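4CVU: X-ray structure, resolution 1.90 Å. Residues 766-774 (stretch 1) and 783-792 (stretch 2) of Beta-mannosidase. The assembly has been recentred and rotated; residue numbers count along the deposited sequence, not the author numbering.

Stretch 1 766-774: AGEVSLTWV
Stretch 2 783-792: NNAGMTKSTK

Stretch 1 (766-774) is one extended strand; stretch 2 (783-792) begins with a turn and ends in a short strand, 790-792, that runs antiparallel to it (164° between N-to-C directions, axes 4.7 Å apart at closest approach). The register pairs Glu768 with Lys792, Val769 with Thr791 and Ser770 with Ser790, and together the stretches bury 605 Å².

Ala766 makes no contact. Gly767, nearly fully extended (phi/psi -179/-160), sets its O 3.2 Å from Lys792 CA, a CA-H...O contact. Glu768 and Lys792 form a non-hydrogen-bonded pair, CA atoms about 4.2 Å apart; their side chains, both chi1 m, share a face of the sheet with Ser770 and Ser790, and Glu768 CG lies 3.8 Å from Lys792 CG. Neither charged end is modelled.

Val769 (-127/126, chi1 t) and Thr791 (-152/142, chi1 t) form the hydrogen-bonded pair: Val769 N donates to Thr791 O (2.9 Å), and Thr791 N returns to Val769 O (3.1 Å). Their side chains lie on the face opposite that of Glu768. Ser770 (chi1 p) faces Ser790 (chi1 t) in a non-hydrogen-bonded pair, CA-CA 4.3 Å; Ser770 OG is bonded elsewhere in the structure.

Leu771 N continues the ladder with an almost linear bond to Lys789 O (2.9 Å, 177°). Beyond it, the side chain of Asn784 takes over as backbone partner. Leu771 (m, t) points toward stretch 2, its CD1 4.1 Å from both Thr791 CG2 and Met787 SD. Thr772 (m) points away, but one water bridges its OG1 to Lys789 O, each 2.8 Å from the water.

Asn784 (54/40, chi1 t, chi2 42°) spans two positions of the strand: its ND2 donates to Leu771 O (2.8 Å), while its OD1 accepts from Trp773 N (2.9 Å, 176°). The amide thus presents a donor and an acceptor much as a neighbouring strand would. ND2 also donates to Met787 O (2.8 Å), tying the amide to its own turn, where Met787 N bonds Asn784 O (3.0 Å) and Gly786 N bonds Asn783 O (2.9 Å). Residues 783-786 all have positive phi. A second water donates to Asn784 OD1 (3.0 Å) and Trp773 O (2.8 Å).

Trp773 (chi1 m, chi2 98°) points toward the turn. Ala785 CB sits over one ring face, 4.0 Å from the five-membered-ring centroid and 14° off the normal, a CH-pi contact. Met787 (t, t, m) brings SD to the ring edge, where NE1 makes a weak hydrogen bond to it (3.5 Å). Val774 points away, without contact.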

# COMPACT_ATOMS: atom_id res chain seq x y z
N ALA A 766 -46.05 21.41 19.71
CA ALA A 766 -47.08 20.75 18.92
C ALA A 766 -46.59 20.64 17.49
O ALA A 766 -45.71 21.38 17.06
CB ALA A 766 -48.37 21.56 18.97
N GLY A 767 -47.16 19.70 16.75
CA GLY A 767 -46.82 19.54 15.34
C GLY A 767 -47.61 18.43 14.70
O GLY A 767 -48.65 18.02 15.21
N GLU A 768 -47.10 17.92 13.59
CA GLU A 768 -47.79 16.87 12.85
C GLU A 768 -46.80 15.93 12.22
O GLU A 768 -45.68 16.33 11.90
CB GLU A 768 -48.67 17.44 11.71
CG GLU A 768 -49.30 18.77 12.03
N VAL A 769 -47.25 14.71 11.99
CA VAL A 769 -46.47 13.72 11.28
C VAL A 769 -47.30 13.17 10.13
O VAL A 769 -48.41 12.69 10.33
CB VAL A 769 -46.05 12.58 12.23
CG1 VAL A 769 -45.30 11.50 11.48
CG2 VAL A 769 -45.20 13.14 13.35
N SER A 770 -46.74 13.23 8.93
CA SER A 770 -47.38 12.62 7.77
C SER A 770 -46.90 11.18 7.66
O SER A 770 -45.74 10.89 7.88
CB SER A 770 -47.10 13.40 6.49
OG SER A 770 -45.71 13.54 6.25
N LEU A 771 -47.84 10.28 7.35
CA LEU A 771 -47.61 8.84 7.33
C LEU A 771 -48.10 8.29 5.99
O LEU A 771 -49.31 8.09 5.81
CB LEU A 771 -48.37 8.18 8.47
CG LEU A 771 -48.01 8.72 9.86
CD1 LEU A 771 -48.99 8.24 10.92
CD2 LEU A 771 -46.58 8.32 10.23
N THR A 772 -47.16 8.07 5.07
CA THR A 772 -47.47 7.70 3.70
C THR A 772 -46.99 6.30 3.34
O THR A 772 -45.80 6.07 3.22
CB THR A 772 -46.80 8.69 2.72
OG1 THR A 772 -47.14 10.02 3.08
CG2 THR A 772 -47.25 8.41 1.26
N TRP A 773 -47.94 5.39 3.11
CA TRP A 773 -47.63 4.02 2.70
C TRP A 773 -47.59 3.91 1.17
O TRP A 773 -48.60 4.19 0.49
CB TRP A 773 -48.67 3.05 3.24
CG TRP A 773 -48.57 2.72 4.69
CD1 TRP A 773 -49.30 3.26 5.71
CD2 TRP A 773 -47.74 1.71 5.28
NE1 TRP A 773 -48.95 2.68 6.90
CE2 TRP A 773 -48.00 1.71 6.66
CE3 TRP A 773 -46.79 0.82 4.77
CZ2 TRP A 773 -47.33 0.85 7.56
CZ3 TRP A 773 -46.12 -0.04 5.67
CH2 TRP A 773 -46.42 -0.02 7.04
N VAL A 774 -46.44 3.50 0.63
CA VAL A 774 -46.30 3.21 -0.80
C VAL A 774 -45.71 1.82 -0.99
O VAL A 774 -45.14 1.26 -0.06
CB VAL A 774 -45.43 4.26 -1.50
CG1 VAL A 774 -46.03 5.64 -1.32
CG2 VAL A 774 -44.01 4.22 -0.98
N ASN A 783 -55.89 3.11 0.27
CA ASN A 783 -56.40 3.62 1.55
C ASN A 783 -55.29 3.79 2.59
O ASN A 783 -55.55 3.73 3.80
CB ASN A 783 -57.50 2.72 2.11
CG ASN A 783 -58.58 2.44 1.09
OD1 ASN A 783 -58.85 1.28 0.74
ND2 ASN A 783 -59.18 3.49 0.56
N ASN A 784 -54.07 4.02 2.10
CA ASN A 784 -52.91 4.19 2.96
C ASN A 784 -52.75 3.01 3.93
O ASN A 784 -52.40 3.21 5.09
CB ASN A 784 -53.03 5.50 3.74
CG ASN A 784 -51.69 6.07 4.14
OD1 ASN A 784 -50.74 6.06 3.35
ND2 ASN A 784 -51.61 6.61 5.35
N ALA A 785 -53.01 1.81 3.42
CA ALA A 785 -52.97 0.57 4.19
C ALA A 785 -53.83 0.56 5.45
O ALA A 785 -53.58 -0.22 6.36
CB ALA A 785 -51.53 0.22 4.55
N GLY A 786 -54.86 1.41 5.48
CA GLY A 786 -55.77 1.52 6.62
C GLY A 786 -55.27 2.46 7.71
O GLY A 786 -55.85 2.51 8.78
N MET A 787 -54.21 3.20 7.42
CA MET A 787 -53.61 4.11 8.40
C MET A 787 -53.88 5.56 8.01
O MET A 787 -53.91 5.89 6.83
CB MET A 787 -52.10 3.88 8.52
CG MET A 787 -51.41 4.73 9.58
SD MET A 787 -49.65 4.35 9.84
CE MET A 787 -49.77 2.79 10.70
N THR A 788 -54.09 6.41 9.00
CA THR A 788 -54.27 7.83 8.76
C THR A 788 -53.09 8.41 7.98
O THR A 788 -51.94 8.02 8.21
CB THR A 788 -54.46 8.60 10.08
OG1 THR A 788 -54.82 9.95 9.79
CG2 THR A 788 -53.17 8.60 10.93
N LYS A 789 -53.37 9.34 7.07
CA LYS A 789 -52.34 9.98 6.26
C LYS A 789 -51.53 10.98 7.06
O LYS A 789 -50.43 11.33 6.68
CB LYS A 789 -52.95 10.74 5.07
CG LYS A 789 -53.41 9.86 3.93
CD LYS A 789 -54.20 10.66 2.90
CE LYS A 789 -53.84 10.25 1.47
NZ LYS A 789 -54.62 11.01 0.46
N SER A 790 -52.11 11.46 8.16
CA SER A 790 -51.51 12.50 8.95
C SER A 790 -52.10 12.51 10.34
O SER A 790 -53.26 12.11 10.54
CB SER A 790 -51.77 13.85 8.29
OG SER A 790 -51.30 14.89 9.11
N THR A 791 -51.30 12.96 11.31
CA THR A 791 -51.79 13.11 12.67
C THR A 791 -51.03 14.22 13.40
O THR A 791 -49.82 14.40 13.20
CB THR A 791 -51.70 11.79 13.45
OG1 THR A 791 -52.08 12.02 14.81
CG2 THR A 791 -50.29 11.25 13.43
N LYS A 792 -51.77 14.98 14.21
CA LYS A 792 -51.20 16.03 15.05
C LYS A 792 -50.74 15.43 16.38
O LYS A 792 -51.21 14.37 16.78
CB LYS A 792 -52.23 17.15 15.30
CG LYS A 792 -52.42 18.12 14.13
CD LYS A 792 -53.71 18.92 14.22
O HOH W 1 -49.68 10.77 4.08
O HOH W 2 -50.48 6.20 0.35